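Local coordinates for phosphoribosyl-aminoimidazole carboxylase (Aspergillus clavatus, PDB 3K5I), which probably catalyses the ATP-dependent carboxylation of 5-aminoimidazole ribonucleotide to its N5-carboxy form in purine biosynthesis, as an ATP-grasp enzyme, at residues E232-R244 against E326-G338. Sequence-based numbering, arbitrary orientation.
With ADP (adenosine-5'-diphosphate), chain G.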
loop_
_atom_site.group_PDB
_atom_site.type_symbol
_atom_site.label_atom_id
_atom_site.label_comp_id
_atom_site.label_asym_id
_atom_site.label_seq_id
_atom_site.Cartn_x
_atom_site.Cartn_y
_atom_site.Cartn_z
ATOM N N GLU A 232 -21.393 -6.588 14.682
ATOM C CA GLU A 232 -22.158 -6.049 15.816
ATOM C C GLU A 232 -23.086 -4.974 15.300
ATOM O O GLU A 232 -22.675 -4.060 14.566
ATOM C CB GLU A 232 -21.392 -5.609 17.063
ATOM C CG GLU A 232 -19.930 -5.256 16.917
ATOM C CD GLU A 232 -19.563 -4.034 17.752
ATOM O OE1 GLU A 232 -19.140 -4.214 18.925
ATOM O OE2 GLU A 232 -19.717 -2.894 17.256
ATOM N N ASP A 233 -24.343 -5.134 15.698
ATOM C CA ASP A 233 -25.420 -4.257 15.288
ATOM C C ASP A 233 -25.473 -4.405 13.815
ATOM O O ASP A 233 -25.736 -3.445 13.124
ATOM C CB ASP A 233 -25.183 -2.790 15.603
ATOM C CG ASP A 233 -25.118 -2.561 17.077
ATOM O OD1 ASP A 233 -24.360 -1.677 17.545
ATOM O OD2 ASP A 233 -25.850 -3.327 17.731
ATOM N N SER A 234 -25.262 -5.612 13.320
ATOM C CA SER A 234 -25.360 -5.793 11.862
ATOM C C SER A 234 -24.167 -5.211 11.057
ATOM O O SER A 234 -24.156 -5.196 9.840
ATOM C CB SER A 234 -26.705 -5.246 11.369
ATOM O OG SER A 234 -27.594 -6.272 10.989
ATOM N N ILE A 235 -23.123 -4.717 11.691
ATOM C CA ILE A 235 -21.999 -4.180 10.918
ATOM C C ILE A 235 -20.745 -5.002 11.160
ATOM O O ILE A 235 -20.553 -5.439 12.268
ATOM C CB ILE A 235 -21.669 -2.733 11.371
ATOM C CG1 ILE A 235 -22.956 -1.934 11.541
ATOM C CG2 ILE A 235 -20.488 -2.098 10.602
ATOM C CD1 ILE A 235 -22.770 -0.520 12.221
ATOM N N CYS A 236 -19.857 -5.175 10.184
ATOM C CA CYS A 236 -18.657 -5.942 10.444
ATOM C C CYS A 236 -17.765 -5.135 11.389
ATOM O O CYS A 236 -17.628 -3.895 11.312
ATOM C CB CYS A 236 -17.917 -6.182 9.128
ATOM S SG CYS A 236 -16.285 -7.005 9.269
ATOM N N LYS A 237 -17.111 -5.888 12.253
ATOM C CA LYS A 237 -16.233 -5.289 13.240
ATOM C C LYS A 237 -14.814 -5.835 13.110
ATOM O O LYS A 237 -13.856 -5.084 12.894
ATOM C CB LYS A 237 -16.822 -5.490 14.643
ATOM C CG LYS A 237 -15.975 -4.888 15.754
ATOM C CD LYS A 237 -16.667 -5.191 17.084
ATOM C CE LYS A 237 -15.738 -5.268 18.297
ATOM N NZ LYS A 237 -16.527 -5.756 19.475
ATOM N N LEU A 238 -14.704 -7.147 13.228
ATOM C CA LEU A 238 -13.386 -7.764 13.118
ATOM C C LEU A 238 -13.384 -8.850 12.076
ATOM O O LEU A 238 -14.439 -9.455 11.801
ATOM C CB LEU A 238 -13.055 -8.623 14.346
ATOM C CG LEU A 238 -12.979 -7.702 15.552
ATOM C CD1 LEU A 238 -13.261 -8.430 16.894
ATOM C CD2 LEU A 238 -11.543 -7.220 15.386
ATOM N N VAL A 239 -12.174 -9.093 11.568
ATOM C CA VAL A 239 -11.915 -10.184 10.625
ATOM C C VAL A 239 -10.641 -10.920 11.111
ATOM O O VAL A 239 -9.668 -10.233 11.369
ATOM C CB VAL A 239 -11.861 -9.754 9.134
ATOM C CG1 VAL A 239 -11.482 -10.974 8.244
ATOM C CG2 VAL A 239 -13.226 -9.167 8.667
ATOM N N TYR A 240 -10.651 -12.253 11.240
ATOM C CA TYR A 240 -9.473 -13.083 11.638
ATOM C C TYR A 240 -9.170 -13.938 10.428
ATOM O O TYR A 240 -9.954 -14.734 9.921
ATOM C CB TYR A 240 -9.745 -14.015 12.812
ATOM C CG TYR A 240 -10.160 -13.265 14.046
ATOM C CD1 TYR A 240 -11.440 -12.725 14.159
ATOM C CD2 TYR A 240 -9.247 -13.029 15.061
ATOM C CE1 TYR A 240 -11.816 -12.008 15.264
ATOM C CE2 TYR A 240 -9.639 -12.288 16.189
ATOM C CZ TYR A 240 -10.911 -11.819 16.299
ATOM O OH TYR A 240 -11.182 -11.113 17.453
ATOM N N ALA A 241 -7.965 -13.775 9.923
ATOM C CA ALA A 241 -7.667 -14.507 8.717
ATOM C C ALA A 241 -6.379 -15.295 8.877
ATOM O O ALA A 241 -5.355 -14.738 9.213
ATOM C CB ALA A 241 -7.626 -13.426 7.571
ATOM N N PRO A 242 -6.428 -16.612 8.679
ATOM C CA PRO A 242 -7.633 -17.340 8.287
ATOM C C PRO A 242 -8.495 -17.531 9.533
ATOM O O PRO A 242 -8.008 -17.186 10.616
ATOM C CB PRO A 242 -7.050 -18.679 7.826
ATOM C CG PRO A 242 -5.869 -18.848 8.780
ATOM C CD PRO A 242 -5.382 -17.511 9.189
ATOM N N ALA A 243 -9.708 -18.084 9.371
ATOM C CA ALA A 243 -10.710 -18.328 10.420
ATOM C C ALA A 243 -10.137 -19.273 11.494
ATOM O O ALA A 243 -9.516 -20.299 11.182
ATOM C CB ALA A 243 -11.848 -19.081 9.830
ATOM N N ARG A 244 -10.364 -18.928 12.757
ATOM C CA ARG A 244 -9.877 -19.691 13.915
ATOM C C ARG A 244 -10.824 -20.845 14.344
ATOM O O ARG A 244 -12.066 -20.692 14.355
ATOM C CB ARG A 244 -9.770 -18.689 15.105
ATOM C CG ARG A 244 -8.776 -17.505 14.953
ATOM C CD ARG A 244 -8.795 -16.426 16.068
ATOM N NE ARG A 244 -10.159 -15.942 16.341
ATOM C CZ ARG A 244 -10.581 -15.249 17.404
ATOM N NH1 ARG A 244 -11.861 -14.882 17.552
ATOM N NH2 ARG A 244 -9.746 -14.886 18.354
ATOM N N GLU A 326 -2.439 -16.710 -1.366
ATOM C CA GLU A 326 -2.239 -17.550 -0.176
ATOM C C GLU A 326 -1.913 -16.513 0.882
ATOM O O GLU A 326 -1.243 -15.520 0.566
ATOM C CB GLU A 326 -0.961 -18.402 -0.376
ATOM C CG GLU A 326 -1.209 -19.835 -0.812
ATOM C CD GLU A 326 -0.011 -20.551 -1.448
ATOM O OE1 GLU A 326 1.157 -20.316 -1.037
ATOM O OE2 GLU A 326 -0.258 -21.374 -2.360
ATOM N N ILE A 327 -2.315 -16.801 2.113
ATOM C CA ILE A 327 -2.046 -15.906 3.241
ATOM C C ILE A 327 -0.614 -16.020 3.718
ATOM O O ILE A 327 -0.139 -17.100 4.073
ATOM C CB ILE A 327 -3.025 -16.250 4.343
ATOM C CG1 ILE A 327 -4.366 -15.717 3.896
ATOM C CG2 ILE A 327 -2.551 -15.883 5.755
ATOM C CD1 ILE A 327 -5.535 -16.037 4.910
ATOM N N ARG A 328 0.093 -14.908 3.715
ATOM C CA ARG A 328 1.510 -14.883 4.155
ATOM C C ARG A 328 1.692 -15.132 5.656
ATOM O O ARG A 328 2.622 -15.825 6.009
ATOM C CB ARG A 328 2.085 -13.459 3.896
ATOM C CG ARG A 328 1.714 -12.943 2.472
ATOM C CD ARG A 328 2.384 -11.634 1.973
ATOM N NE ARG A 328 3.638 -11.503 2.674
ATOM C CZ ARG A 328 4.336 -10.395 2.855
ATOM N NH1 ARG A 328 3.856 -9.269 2.364
ATOM N NH2 ARG A 328 5.492 -10.460 3.529
ATOM N N GLN A 329 0.879 -14.561 6.547
ATOM C CA GLN A 329 1.015 -14.775 7.993
ATOM C C GLN A 329 -0.362 -14.459 8.528
ATOM O O GLN A 329 -1.148 -13.832 7.827
ATOM C CB GLN A 329 1.852 -13.665 8.592
ATOM C CG GLN A 329 3.328 -13.854 8.438
ATOM C CD GLN A 329 3.954 -12.672 9.118
ATOM O OE1 GLN A 329 3.575 -11.509 8.936
ATOM N NE2 GLN A 329 4.874 -12.972 9.975
ATOM N N PRO A 330 -0.633 -14.863 9.764
ATOM C CA PRO A 330 -1.949 -14.571 10.364
ATOM C C PRO A 330 -2.225 -13.076 10.569
ATOM O O PRO A 330 -1.303 -12.268 10.817
ATOM C CB PRO A 330 -1.970 -15.356 11.700
ATOM C CG PRO A 330 -0.939 -16.476 11.465
ATOM C CD PRO A 330 -0.029 -16.115 10.265
ATOM N N SER A 331 -3.500 -12.708 10.488
ATOM C CA SER A 331 -3.878 -11.315 10.683
ATOM C C SER A 331 -5.292 -11.062 11.169
ATOM O O SER A 331 -6.188 -11.908 11.155
ATOM C CB SER A 331 -3.410 -10.395 9.560
ATOM O OG SER A 331 -3.907 -10.767 8.290
ATOM N N ILE A 332 -5.462 -9.858 11.678
ATOM C CA ILE A 332 -6.771 -9.492 12.198
ATOM C C ILE A 332 -7.081 -8.080 11.668
ATOM O O ILE A 332 -6.215 -7.196 11.726
ATOM C CB ILE A 332 -6.746 -9.448 13.805
ATOM C CG1 ILE A 332 -6.411 -10.828 14.359
ATOM C CG2 ILE A 332 -8.152 -9.181 14.431
ATOM C CD1 ILE A 332 -5.995 -10.763 15.810
ATOM N N MET A 333 -8.294 -7.854 11.166
ATOM C CA MET A 333 -8.634 -6.499 10.710
ATOM C C MET A 333 -9.773 -6.114 11.631
ATOM O O MET A 333 -10.703 -6.925 11.881
ATOM C CB MET A 333 -9.075 -6.455 9.235
ATOM C CG MET A 333 -9.585 -5.085 8.654
ATOM S SD MET A 333 -11.223 -5.329 7.871
ATOM C CE MET A 333 -12.256 -5.559 9.212
ATOM N N LEU A 334 -9.639 -4.873 12.099
ATOM C CA LEU A 334 -10.628 -4.224 12.960
ATOM C C LEU A 334 -11.204 -3.007 12.192
ATOM O O LEU A 334 -10.461 -2.240 11.581
ATOM C CB LEU A 334 -9.961 -3.766 14.269
ATOM C CG LEU A 334 -10.935 -3.041 15.216
ATOM C CD1 LEU A 334 -11.812 -3.953 16.058
ATOM C CD2 LEU A 334 -10.091 -2.283 16.166
ATOM N N ASN A 335 -12.517 -2.815 12.144
ATOM C CA ASN A 335 -13.036 -1.663 11.409
ATOM C C ASN A 335 -13.003 -0.510 12.373
ATOM O O ASN A 335 -13.105 -0.796 13.541
ATOM C CB ASN A 335 -14.522 -1.857 11.018
ATOM C CG ASN A 335 -14.660 -2.384 9.601
ATOM O OD1 ASN A 335 -13.712 -2.293 8.800
ATOM N ND2 ASN A 335 -15.810 -2.977 9.285
ATOM N N ILE A 336 -12.908 0.726 11.883
ATOM C CA ILE A 336 -12.962 1.941 12.665
ATOM C C ILE A 336 -14.284 2.528 12.212
ATOM O O ILE A 336 -14.455 3.054 11.123
ATOM C CB ILE A 336 -11.900 2.901 12.290
ATOM C CG1 ILE A 336 -10.545 2.290 12.616
ATOM C CG2 ILE A 336 -12.088 4.182 13.071
ATOM C CD1 ILE A 336 -9.529 3.243 12.150
ATOM N N ILE A 337 -15.262 2.383 13.083
ATOM C CA ILE A 337 -16.630 2.801 12.847
ATOM C C ILE A 337 -16.906 4.154 13.493
ATOM O O ILE A 337 -16.412 4.389 14.595
ATOM C CB ILE A 337 -17.402 1.714 13.694
ATOM C CG1 ILE A 337 -17.046 0.363 13.130
ATOM C CG2 ILE A 337 -18.886 1.912 13.667
ATOM C CD1 ILE A 337 -17.099 0.544 11.620
ATOM N N GLY A 338 -17.698 5.034 12.881
ATOM C CA GLY A 338 -18.010 6.321 13.520
ATOM C C GLY A 338 -18.602 6.094 14.947
ATOM O O GLY A 338 -19.389 5.170 15.188
HETATM P PB ADP G . -25.712 -5.875 5.073
HETATM O O1B ADP G . -26.055 -4.487 5.456
HETATM O O2B ADP G . -25.908 -5.706 3.582
HETATM O O3B ADP G . -24.390 -6.708 5.081
HETATM P PA ADP G . -26.579 -8.534 6.151
HETATM O O1A ADP G . -25.321 -9.172 5.754
HETATM O O2A ADP G . -27.731 -9.416 5.739
HETATM O O3A ADP G . -26.692 -7.014 5.641
HETATM O "O5'" ADP G . -26.474 -8.574 7.754
HETATM C "C5'" ADP G . -25.297 -8.149 8.451
HETATM C "C4'" ADP G . -25.066 -9.046 9.642
HETATM O "O4'" ADP G . -26.239 -9.028 10.497
HETATM C "C3'" ADP G . -24.904 -10.539 9.417
HETATM O "O3'" ADP G . -23.484 -10.742 9.334
HETATM C "C2'" ADP G . -25.338 -11.206 10.728
HETATM O "O2'" ADP G . -24.510 -10.775 11.849
HETATM C "C1'" ADP G . -26.536 -10.308 10.952
HETATM N N9 ADP G . -27.679 -10.997 10.372
HETATM C C8 ADP G . -28.111 -10.835 9.085
HETATM N N7 ADP G . -29.088 -11.722 8.787
HETATM C C5 ADP G . -29.280 -12.379 9.986
HETATM C C6 ADP G . -30.276 -13.350 10.343
HETATM N N6 ADP G . -31.146 -13.955 9.760
HETATM N N1 ADP G . -30.201 -13.817 11.623
HETATM C C2 ADP G . -29.314 -13.342 12.575
HETATM N N3 ADP G . -28.485 -12.378 12.272
HETATM C C4 ADP G . -28.460 -11.935 11.003
#
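V239 and M333 form a hydrogen-bonded pair where strands 235-241 and 331-337 run antiparallel, their axes 4.6 Å apart at 169°. The pairing lies inside an eight-stranded antiparallel sheet. It joins the ATP-grasp part of the chain to the C-terminal domain. V239 N donates to M333 O over 2.6 Å, and M333 N donates back to V239 O. A241 and S331 make a second such pair, and N335 N bonds to K237 O. On the other edge of strand 235-241, K237 and L238 both face V230, a classic beta bulge. The type I' turn E232-I235 leads into the strand and brings S234 to the ADP ribose.

L238, Y240, I332 and L334 share one face, which helix 384-399 covers at Y240 and I332. I332 CG2 lies over one face of the Y240 ring, 4.2 Å from its centroid. The R244 guanidinium lies flat over the opposite face, offset toward the rim, so the ring is sandwiched. R244 also forms salt bridges with E228 and E388. L238 CD2 and L334 CD1 press together at 3.3 Å, tight for two methyl groups.

V239, A241, S331 and M333 point to the other face. M333 leaves with CG anti to its backbone N (chi1 175°), then bends, and its CE reaches V239 CG2 at 3.8 Å. Further along, I327 CD1 packs on A241 and P242, which follows a cis peptide bond. At the other end, N335 ND2 bonds to N294 OD1 and donates to C236 O at 2.9 Å, from above the carbonyl plane.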